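PDB 4IRF: malarial CLPB2 atpase/hsp101 protein from Plasmodium falciparum, which is the N-terminal domain of a ClpB-family AAA+ chaperone that probably hydrolyses ATP to unfold and translocate proteins, this domain being the cargo-binding part. Local coordinates for residues K24-A27 with K28-H32; I68-A71 with L72-R76; A91-K94 with E95-A98; D124-V127 with N128-F131; K142-L145 with K146-F149. All blocks are in the same frame, centred on the assembly; numbering follows the deposited sequence.

Interaction 1. Residues K24-A27 with K28-H32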
# COMPACT_ATOMS: atom_id res chain seq x y z
N LYS A 24 6.58 -1.93 7.88
CA LYS A 24 7.39 -2.88 8.64
C LYS A 24 7.06 -2.86 10.12
O LYS A 24 7.02 -3.92 10.77
CB LYS A 24 8.89 -2.62 8.41
CG LYS A 24 9.36 -2.95 6.98
CD LYS A 24 10.82 -2.53 6.80
CE LYS A 24 11.29 -2.79 5.38
NZ LYS A 24 12.78 -2.64 5.26
N ASN A 25 6.82 -1.67 10.66
CA ASN A 25 6.42 -1.60 12.07
C ASN A 25 5.06 -2.26 12.33
O ASN A 25 4.85 -2.92 13.36
CB ASN A 25 6.48 -0.16 12.56
CG ASN A 25 7.91 0.34 12.72
OD1 ASN A 25 8.81 -0.44 13.06
ND2 ASN A 25 8.13 1.62 12.45
N ILE A 26 4.14 -2.13 11.38
CA ILE A 26 2.85 -2.77 11.52
C ILE A 26 3.04 -4.28 11.43
O ILE A 26 2.43 -5.06 12.17
CB ILE A 26 1.86 -2.24 10.43
CG1 ILE A 26 1.57 -0.77 10.68
CG2 ILE A 26 0.58 -3.05 10.41
CD1 ILE A 26 0.89 -0.02 9.51
N ALA A 27 3.90 -4.71 10.52
CA ALA A 27 4.18 -6.13 10.38
C ALA A 27 4.71 -6.68 11.71
O ALA A 27 4.25 -7.71 12.18
CB ALA A 27 5.16 -6.38 9.24
N LYS A 28 5.67 -6.01 12.30
CA LYS A 28 6.21 -6.55 13.56
C LYS A 28 5.10 -6.61 14.64
O LYS A 28 5.06 -7.51 15.41
CB LYS A 28 7.38 -5.75 14.07
CG LYS A 28 8.53 -5.80 13.12
CD LYS A 28 9.87 -5.53 13.72
CE LYS A 28 9.90 -4.15 14.24
NZ LYS A 28 9.58 -4.15 15.66
N SER A 29 4.24 -5.62 14.65
CA SER A 29 3.17 -5.59 15.64
C SER A 29 2.24 -6.80 15.53
O SER A 29 1.65 -7.25 16.53
CB SER A 29 2.38 -4.30 15.52
OG SER A 29 1.42 -4.23 16.56
N TYR A 30 2.13 -7.34 14.32
CA TYR A 30 1.33 -8.54 14.07
C TYR A 30 2.19 -9.79 14.02
O TYR A 30 1.77 -10.83 13.50
CB TYR A 30 0.46 -8.35 12.79
CG TYR A 30 -0.68 -7.39 13.04
CD1 TYR A 30 -1.92 -7.86 13.50
CD2 TYR A 30 -0.51 -6.02 12.91
CE1 TYR A 30 -2.96 -6.97 13.77
CE2 TYR A 30 -1.55 -5.13 13.18
CZ TYR A 30 -2.76 -5.61 13.61
OH TYR A 30 -3.79 -4.74 13.88
N GLY A 31 3.38 -9.69 14.60
CA GLY A 31 4.26 -10.81 14.81
C GLY A 31 4.90 -11.35 13.55
O GLY A 31 5.32 -12.52 13.51
N HIS A 32 4.95 -10.52 12.50
CA HIS A 32 5.53 -10.94 11.23
C HIS A 32 6.98 -10.48 11.11
O HIS A 32 7.25 -9.32 11.36
CB HIS A 32 4.77 -10.31 10.07
CG HIS A 32 3.44 -10.93 9.81
ND1 HIS A 32 3.28 -12.01 8.97
CD2 HIS A 32 2.21 -10.62 10.26
CE1 HIS A 32 2.00 -12.35 8.94
NE2 HIS A 32 1.33 -11.51 9.70

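Interaction 2. Residues I68-A71 with L72-R76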
# COMPACT_ATOMS: atom_id res chain seq x y z
N ILE A 68 -9.25 -3.30 6.94
CA ILE A 68 -7.80 -3.54 7.02
C ILE A 68 -7.48 -4.23 8.34
O ILE A 68 -6.74 -5.23 8.37
CB ILE A 68 -6.99 -2.25 6.86
CG1 ILE A 68 -7.13 -1.72 5.43
CG2 ILE A 68 -5.50 -2.52 7.18
CD1 ILE A 68 -6.58 -0.35 5.22
N ASP A 69 -8.06 -3.71 9.42
CA ASP A 69 -7.80 -4.25 10.76
C ASP A 69 -8.31 -5.68 10.91
O ASP A 69 -7.65 -6.52 11.53
CB ASP A 69 -8.35 -3.31 11.84
CG ASP A 69 -7.61 -1.99 11.88
OD1 ASP A 69 -6.48 -1.90 11.34
OD2 ASP A 69 -8.14 -1.02 12.45
N ILE A 70 -9.47 -5.97 10.32
CA ILE A 70 -9.95 -7.35 10.28
C ILE A 70 -8.97 -8.29 9.58
O ILE A 70 -8.66 -9.38 10.09
CB ILE A 70 -11.36 -7.43 9.65
CG1 ILE A 70 -12.41 -6.92 10.64
CG2 ILE A 70 -11.67 -8.85 9.20
CD1 ILE A 70 -13.69 -6.38 9.97
N ALA A 71 -8.44 -7.86 8.44
CA ALA A 71 -7.48 -8.66 7.68
C ALA A 71 -6.13 -8.77 8.39
O ALA A 71 -5.49 -9.82 8.32
CB ALA A 71 -7.29 -8.06 6.29
N LEU A 72 -5.69 -7.69 9.05
CA LEU A 72 -4.47 -7.73 9.85
C LEU A 72 -4.59 -8.77 10.95
O LEU A 72 -3.64 -9.51 11.21
CB LEU A 72 -4.15 -6.38 10.48
CG LEU A 72 -3.69 -5.28 9.52
CD1 LEU A 72 -3.53 -3.96 10.22
CD2 LEU A 72 -2.36 -5.73 8.87
N GLU A 73 -5.76 -8.87 11.58
CA GLU A 73 -5.89 -9.79 12.72
C GLU A 73 -5.99 -11.22 12.23
O GLU A 73 -5.34 -12.11 12.79
CB GLU A 73 -7.08 -9.43 13.62
CG GLU A 73 -6.72 -8.55 14.82
CD GLU A 73 -5.65 -9.17 15.73
OE1 GLU A 73 -5.53 -10.41 15.76
OE2 GLU A 73 -4.94 -8.40 16.41
N GLN A 74 -6.74 -11.43 11.16
CA GLN A 74 -6.86 -12.76 10.55
C GLN A 74 -5.52 -13.35 10.14
O GLN A 74 -5.32 -14.56 10.18
CB GLN A 74 -7.74 -12.69 9.31
CG GLN A 74 -9.19 -12.41 9.56
CD GLN A 74 -10.01 -12.60 8.30
OE1 GLN A 74 -9.66 -12.07 7.23
NE2 GLN A 74 -11.07 -13.39 8.40
N THR A 75 -4.60 -12.48 9.71
CA THR A 75 -3.32 -12.94 9.20
C THR A 75 -2.19 -12.80 10.21
O THR A 75 -1.02 -13.00 9.84
CB THR A 75 -2.94 -12.20 7.88
OG1 THR A 75 -2.86 -10.79 8.14
CG2 THR A 75 -4.01 -12.46 6.83
N ARG A 76 -2.54 -12.48 11.46
CA ARG A 76 -1.56 -12.31 12.55
C ARG A 76 -0.67 -13.54 12.68
O ARG A 76 -1.17 -14.67 12.65
CB ARG A 76 -2.27 -12.04 13.89
CG ARG A 76 -1.30 -11.86 15.06
CD ARG A 76 -1.99 -11.64 16.38
NE ARG A 76 -2.55 -10.30 16.53
CZ ARG A 76 -1.85 -9.24 16.92
NH1 ARG A 76 -0.55 -9.35 17.17
NH2 ARG A 76 -2.43 -8.06 17.04

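Interaction 3. Residues A91-K94 with E95-A98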
# COMPACT_ATOMS: atom_id res chain seq x y z
N ALA A 91 8.26 -12.19 -0.53
CA ALA A 91 8.25 -12.30 -1.99
C ALA A 91 7.05 -11.57 -2.57
O ALA A 91 7.14 -11.04 -3.67
CB ALA A 91 8.27 -13.76 -2.44
N GLU A 92 5.93 -11.57 -1.84
CA GLU A 92 4.71 -10.86 -2.25
C GLU A 92 4.97 -9.36 -2.39
O GLU A 92 4.54 -8.73 -3.39
CB GLU A 92 3.58 -11.10 -1.24
CG GLU A 92 2.97 -12.48 -1.30
CD GLU A 92 3.80 -13.54 -0.60
OE1 GLU A 92 4.85 -13.21 -0.01
OE2 GLU A 92 3.38 -14.72 -0.64
N VAL A 93 5.66 -8.80 -1.40
CA VAL A 93 6.03 -7.39 -1.42
C VAL A 93 7.08 -7.08 -2.50
O VAL A 93 7.03 -6.03 -3.14
CB VAL A 93 6.40 -6.84 -0.03
CG1 VAL A 93 7.17 -5.51 -0.12
CG2 VAL A 93 5.12 -6.70 0.84
N LYS A 94 8.04 -7.98 -2.73
CA LYS A 94 8.97 -7.72 -3.82
C LYS A 94 8.19 -7.55 -5.11
O LYS A 94 8.49 -6.67 -5.96
CB LYS A 94 10.05 -8.82 -3.92
CG LYS A 94 11.00 -8.81 -2.71
CD LYS A 94 12.09 -9.88 -2.82
CE LYS A 94 12.95 -9.88 -1.57
NZ LYS A 94 13.81 -11.10 -1.51
N GLU A 95 7.14 -8.34 -5.26
CA GLU A 95 6.24 -8.16 -6.39
C GLU A 95 5.44 -6.86 -6.39
O GLU A 95 5.26 -6.22 -7.44
CB GLU A 95 5.27 -9.34 -6.47
CG GLU A 95 4.37 -9.34 -7.69
CD GLU A 95 3.48 -10.56 -7.76
OE1 GLU A 95 3.69 -11.50 -6.97
OE2 GLU A 95 2.57 -10.58 -8.62
N THR A 96 4.85 -6.52 -5.25
CA THR A 96 4.24 -5.21 -5.09
C THR A 96 5.10 -4.10 -5.67
O THR A 96 4.60 -3.26 -6.47
CB THR A 96 3.99 -4.86 -3.61
OG1 THR A 96 3.28 -5.94 -2.98
CG2 THR A 96 3.12 -3.62 -3.54
N LEU A 97 6.39 -4.11 -5.32
CA LEU A 97 7.32 -3.04 -5.70
C LEU A 97 7.68 -3.13 -7.18
O LEU A 97 7.79 -2.11 -7.85
CB LEU A 97 8.58 -3.08 -4.81
CG LEU A 97 8.22 -2.93 -3.32
CD1 LEU A 97 9.44 -2.99 -2.42
CD2 LEU A 97 7.53 -1.61 -3.14
N ALA A 98 7.83 -4.35 -7.69
CA ALA A 98 8.07 -4.51 -9.12
C ALA A 98 6.91 -3.98 -9.94
O ALA A 98 7.10 -3.32 -10.97
CB ALA A 98 8.35 -5.99 -9.47

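Interaction 4. Residues D124-V127 with N128-F131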
# COMPACT_ATOMS: atom_id res chain seq x y z
N ASP A 124 -2.21 -8.08 -4.76
CA ASP A 124 -2.34 -9.01 -3.65
C ASP A 124 -3.81 -9.40 -3.47
O ASP A 124 -4.69 -8.54 -3.47
CB ASP A 124 -1.80 -8.39 -2.39
CG ASP A 124 -1.89 -9.31 -1.21
OD1 ASP A 124 -1.15 -10.34 -1.17
OD2 ASP A 124 -2.71 -9.02 -0.31
N GLU A 125 -4.07 -10.70 -3.31
CA GLU A 125 -5.45 -11.17 -3.26
C GLU A 125 -6.23 -10.64 -2.06
O GLU A 125 -7.40 -10.26 -2.20
CB GLU A 125 -5.51 -12.70 -3.30
CG GLU A 125 -5.02 -13.34 -4.59
CD GLU A 125 -4.79 -14.84 -4.41
OE1 GLU A 125 -4.66 -15.27 -3.25
OE2 GLU A 125 -4.76 -15.59 -5.40
N LEU A 126 -5.59 -10.60 -0.90
CA LEU A 126 -6.22 -10.08 0.31
C LEU A 126 -6.51 -8.59 0.16
O LEU A 126 -7.62 -8.13 0.49
CB LEU A 126 -5.30 -10.32 1.52
CG LEU A 126 -5.77 -9.78 2.88
CD1 LEU A 126 -7.17 -10.30 3.17
CD2 LEU A 126 -4.79 -10.25 3.96
N VAL A 127 -5.53 -7.85 -0.33
CA VAL A 127 -5.70 -6.40 -0.49
C VAL A 127 -6.75 -6.16 -1.56
O VAL A 127 -7.60 -5.28 -1.40
CB VAL A 127 -4.40 -5.70 -0.91
CG1 VAL A 127 -4.70 -4.29 -1.43
CG2 VAL A 127 -3.39 -5.67 0.24
N ASN A 128 -6.73 -6.96 -2.63
CA ASN A 128 -7.69 -6.71 -3.69
C ASN A 128 -9.13 -7.02 -3.27
O ASN A 128 -10.05 -6.36 -3.75
CB ASN A 128 -7.35 -7.44 -4.97
CG ASN A 128 -7.92 -6.74 -6.16
OD1 ASN A 128 -7.60 -5.57 -6.39
ND2 ASN A 128 -8.79 -7.41 -6.89
N GLU A 129 -9.31 -7.99 -2.38
CA GLU A 129 -10.65 -8.26 -1.82
C GLU A 129 -11.13 -7.00 -1.13
O GLU A 129 -12.26 -6.52 -1.34
CB GLU A 129 -10.58 -9.47 -0.86
CG GLU A 129 -10.49 -10.81 -1.64
CD GLU A 129 -10.06 -12.03 -0.80
OE1 GLU A 129 -9.79 -11.90 0.42
OE2 GLU A 129 -9.99 -13.14 -1.38
N ILE A 130 -10.26 -6.42 -0.33
CA ILE A 130 -10.62 -5.21 0.40
C ILE A 130 -10.99 -4.07 -0.54
O ILE A 130 -12.05 -3.44 -0.37
CB ILE A 130 -9.49 -4.77 1.34
CG1 ILE A 130 -9.35 -5.79 2.49
CG2 ILE A 130 -9.75 -3.36 1.86
CD1 ILE A 130 -8.14 -5.60 3.35
N PHE A 131 -10.13 -3.79 -1.51
CA PHE A 131 -10.42 -2.75 -2.52
C PHE A 131 -11.79 -2.97 -3.16
O PHE A 131 -12.56 -2.03 -3.33
CB PHE A 131 -9.34 -2.72 -3.60
CG PHE A 131 -8.03 -2.10 -3.15
CD1 PHE A 131 -7.91 -1.52 -1.91
CD2 PHE A 131 -6.91 -2.10 -3.99
CE1 PHE A 131 -6.70 -0.95 -1.49
CE2 PHE A 131 -5.69 -1.50 -3.59
CZ PHE A 131 -5.59 -0.94 -2.33

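Interaction 5. Residues K142-L145 with K146-F149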
# COMPACT_ATOMS: atom_id res chain seq x y z
N LYS A 142 -6.68 2.59 -12.25
CA LYS A 142 -6.14 3.12 -13.50
C LYS A 142 -6.49 4.58 -13.68
O LYS A 142 -5.65 5.37 -14.12
CB LYS A 142 -6.71 2.35 -14.68
CG LYS A 142 -6.02 1.04 -14.98
CD LYS A 142 -6.71 0.37 -16.15
CE LYS A 142 -5.76 -0.51 -16.94
NZ LYS A 142 -5.28 -1.58 -16.06
N ALA A 143 -7.73 4.93 -13.34
CA ALA A 143 -8.17 6.31 -13.48
C ALA A 143 -7.40 7.24 -12.55
O ALA A 143 -7.02 8.34 -12.95
CB ALA A 143 -9.67 6.43 -13.27
N ILE A 144 -7.17 6.81 -11.30
CA ILE A 144 -6.32 7.55 -10.39
C ILE A 144 -4.94 7.78 -11.01
O ILE A 144 -4.38 8.89 -10.94
CB ILE A 144 -6.14 6.78 -9.07
CG1 ILE A 144 -7.47 6.74 -8.32
CG2 ILE A 144 -5.04 7.41 -8.25
CD1 ILE A 144 -7.47 5.86 -7.09
N LEU A 145 -4.39 6.72 -11.60
CA LEU A 145 -3.06 6.81 -12.20
C LEU A 145 -3.06 7.73 -13.41
O LEU A 145 -2.13 8.54 -13.56
CB LEU A 145 -2.55 5.44 -12.62
CG LEU A 145 -2.02 4.59 -11.48
CD1 LEU A 145 -1.48 3.27 -12.01
CD2 LEU A 145 -0.95 5.36 -10.80
N LYS A 146 -4.10 7.60 -14.23
CA LYS A 146 -4.26 8.44 -15.43
C LYS A 146 -4.42 9.91 -15.03
O LYS A 146 -3.75 10.79 -15.58
CB LYS A 146 -5.47 7.95 -16.25
CG LYS A 146 -5.77 8.75 -17.52
CD LYS A 146 -6.96 8.16 -18.25
CE LYS A 146 -7.27 8.93 -19.53
NZ LYS A 146 -7.56 10.38 -19.27
N ARG A 147 -5.20 10.23 -14.00
CA ARG A 147 -5.31 11.61 -13.57
C ARG A 147 -4.05 12.18 -13.00
O ARG A 147 -3.74 13.32 -13.18
CB ARG A 147 -6.41 11.79 -12.53
CG ARG A 147 -7.79 11.37 -12.95
CD ARG A 147 -8.82 11.94 -12.00
NE ARG A 147 -8.88 11.18 -10.78
CZ ARG A 147 -9.58 10.08 -10.66
NH1 ARG A 147 -10.30 9.67 -11.66
NH2 ARG A 147 -9.56 9.42 -9.55
N LYS A 148 -3.36 11.39 -12.31
CA LYS A 148 -2.12 11.85 -11.78
C LYS A 148 -1.16 12.23 -12.91
O LYS A 148 -0.51 13.21 -12.86
CB LYS A 148 -1.49 10.82 -10.85
CG LYS A 148 -0.23 11.33 -10.24
CD LYS A 148 0.49 10.22 -9.53
CE LYS A 148 1.72 10.72 -8.85
NZ LYS A 148 1.48 11.59 -7.70
N PHE A 149 -1.04 11.41 -13.93
CA PHE A 149 -0.15 11.75 -15.03
C PHE A 149 -0.54 13.12 -15.67
O PHE A 149 0.26 14.04 -15.96
CB PHE A 149 -0.24 10.59 -16.01
CG PHE A 149 0.37 10.85 -17.33
CD1 PHE A 149 1.65 11.24 -17.45
CD2 PHE A 149 -0.36 10.66 -18.45
CE1 PHE A 149 2.23 11.45 -18.67
CE2 PHE A 149 0.19 10.88 -19.68
CZ PHE A 149 1.48 11.26 -19.78

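Interaction 1. Residues K24-A27 with K28-H32
Ala27 O accepts two backbone bonds at the end of helix 14-29, one of them weak. His32 N donates to Ala27 O at 2.9 Å, from 39° above the carbonyl plane. Tyr30 N is 3.0 Å from Ala27 O, the weak bond. Tyr30 N is better directed to Ile26 O, at 3.1 Å. Just before these, Lys28 N bonds to Lys24 O (2.9 Å) and Ser29 N to Asn25 O. Gly31 N turns back to Lys28 O at 2.9 Å. Gly31 has positive phi (72°). With the bond from His32 N this makes a Schellman motif, Gly31 being its C-prime residue.

The apolar contacts are few. Ile26 and Tyr30 lie side by side. Ile26 CG2 meets Tyr30 CD2 at 4.0 Å, and Ile26 O sits at the ring edge, in its plane. The ring comes back beside the helix because CG is anti to the Tyr30 carbonyl carbon (chi1 -73°). Ala27 CB packs on His32 CB, also at 4.0 Å.

Polar ends bind other parts of the chain. His32 NE2 bonds to Thr75 O, and the His32 and His39 rings meet edge-to-face. The Lys28 chain runs alongside Asn25, and its NZ makes a weak bond to Asp82 O.

Interaction 2. Residues I68-A71 with L72-R76
Leu72 packs against Ile68 one turn back on helix 61-74. The two side chains lie side by side and point the same way, with Ile68 CG2 3.9 Å from Leu72 CD1. The Leu72 side chain slants across Asp69, and Asp69 OD1 is 3.8 Å from Leu72 CD1. Leu72 CG is anti to its own carbonyl carbon (chi1 -70°), which leans the branch back over Ile68 O. On another side of the helix, Gln74 runs alongside Ile70.

Ala71 O has two donors, both from Thr75. Thr75 N is 3.1 Å and Thr75 OG1 2.8 Å from Ala71 O, on opposite faces of its plane. The hydroxyl can do this because OG1 sits between the backbone N and the carbonyl carbon (chi1 60°). It doubles the last i to i+4 bond.

Further out, Arg76 forms a side-on salt bridge with Glu73, two nitrogens gripping one carboxylate oxygen each. Arg76 NE reaches Glu73 OE1 at 3.1 Å and Arg76 NH2 reaches Glu73 OE2 at 2.6 Å. Both oxygens lie in the guanidinium plane. Arg76 NH1 binds Ser29 O and Gly78 O, so the group is held on several sides. Asp69 OD2 forms a salt bridge with Lys65.

Ile68 and Leu72 face helix 37-46, and Ala71 faces helix 125-133. This is the C-terminal end of a helix in the all-helical Clp N-terminal domain.

Interaction 3. Residues A91-K94 with E95-A98
Residues 91-98 form the first two turns of helix 91-106, joined by i to i+4 bonds from Glu95 N to Ala91 O (3.1 Å), Thr96 N to Glu92 O, Leu97 N to Val93 O and Ala98 N to Lys94 O.

The side-chain contact is thin. Val93 CG1 lies 4.1 Å from Leu97 CD1, and the two branches slant across each other. Val93 CG1 is anti to the backbone N (chi1 163°), beside the carbonyl carbon, which places it toward Leu97. Leu97 CG rests 3.3 Å from Val93 O.

Thr96 turns its hydroxyl back along the helix. OG1 is anti to the carbonyl carbon (chi1 -51°) and beside the backbone N. Thr96 OG1 comes within 3.1 Å of Glu92 O, and that oxygen already accepts from Thr96 N at 2.9 Å in the carbonyl plane. Thr96 CB also lies 3.3 Å from Val93 O. Glu95 extends from the same turn, with its CB 3.2 Å from Glu92 O.

Around the contact, Val93 meets Pro37 and Ile40 of helix 37-46, while Thr96 and Leu97 both meet Leu117 of helix 114-121. Before the first turn, Ser90 OG accepts from Val93 N.

The chemistry divides the helix into two sides. Val93, Thr96 and Leu97 turn to the neighbouring helices, while Glu92 and Lys94 are exposed. Backbone bonds therefore carry most of this contact, with little help from the side chains.

Interaction 4. Residues D124-V127 with N128-F131
Val127 meets Phe131 one turn on, and the Phe131 side chain can be followed outward. Phe131 CB lies 3.8 Å from Val127 O. Phe131 CG stays near Val127 O, at 3.7 Å, and CD1 still lies by that oxygen. Beyond them, CD2, CE1, CE2 and CZ all face Val127 CG1. The closest is Phe131 CZ, 3.6 Å from Val127 CG1. The methyl stands over one ring face in a CH-pi contact, 3.7 Å from the centroid and 18° off the normal. Phe131 chi2 is -6°, which turns the face to the methyl. Val127 CG1 reaches it because it is anti to the backbone N (chi1 165°).

The first turn of helix 125-133 is capped by Asp124. As N-cap residue it accepts from Val127 N through OD2 at 3.1 Å, on the anti side of the carboxylate. Asp124 O also accepts from Asn128 N at 2.7 Å. The bonds then continue from Glu129 N to Glu125 O, Ile130 N to Leu126 O and Phe131 N to Val127 O (2.9 Å).

Glu129 lies along Glu125 O, with Glu129 CG 3.2 Å from Glu125 O. The Glu125 and Glu129 carboxylates are near each other without touching, so their like charges may disfavour each other slightly. Leu126 crosses Glu129 at about a right angle and packs on Ala71 of helix 61-74.

Val127 and Phe131 both pack on Leu41 of helix 37-46. Ile130 enters between that helix and helix 61-74, touching Ile38, Leu64 and Ala71.

Interaction 5. Residues K142-L145 with K146-F149
Residues 142-145 and 146-149 are consecutive turns of helix 138-151, bonded i to i+4. Lys146 N to Lys142 O is 2.7 Å and Arg147 N to Ala143 O is 2.8 Å. Lys148 N to Ile144 O and Phe149 N to Leu145 O complete the set. This is the last helix of the all-helical Clp N-terminal domain.

Arg147 carries the side-chain contact. Its CG is anti to its carbonyl carbon (chi1 -58°), and the chain bends at chi3 (-79°). The guanidinium is thereby folded back over the preceding turn. Ala143 O and Ile144 N lie over one of its faces, offset toward the rim. Ala143 O is 3.7 Å above the plane, an approach to the flat of the group and not to an N-H. Arg147 CG is 3.1 Å from Ala143 O.

Lys146 and Lys148 have acidic partners outside the two segments. Lys148 NZ forms salt bridges with Asp113 and Glu115, and Lys146 NZ with Glu150. Between them these acids would probably offset part of the positive charge of the helix. Ile144 and Leu145 are buried, Leu145 against His116 and Ser119 of helix 114-121 and Tyr107, Ile144 against Glu115 and Asn57.

Arg147 ends against two apolar side chains. Its NH1 lies 3.7 Å from Ala143 CB, and Arg147 NH2 lies 3.6 Å from Ile144 CG1.

In the fold
The five contacts follow in series along the chain. None nests or crosses, and none closes a long loop. Interaction 1 ends helix 14-29, and interaction 2 ends helix 61-74. These two touch, with centres about 11 Å apart, through two hydrogen bonds and the Tyr30 ring, which packs on Leu72 and Arg76. Interaction 3 opens helix 91-106 and touches none of the other four. Interaction 4 opens helix 125-133 and packs on interaction 2, where Leu126 also meets Thr75. Helix 37-46 is shared, since side chains of interactions 1 to 4 all reach it. Interaction 5, on helix 138-151, stands apart, its centre about 31 Å from that of interaction 1.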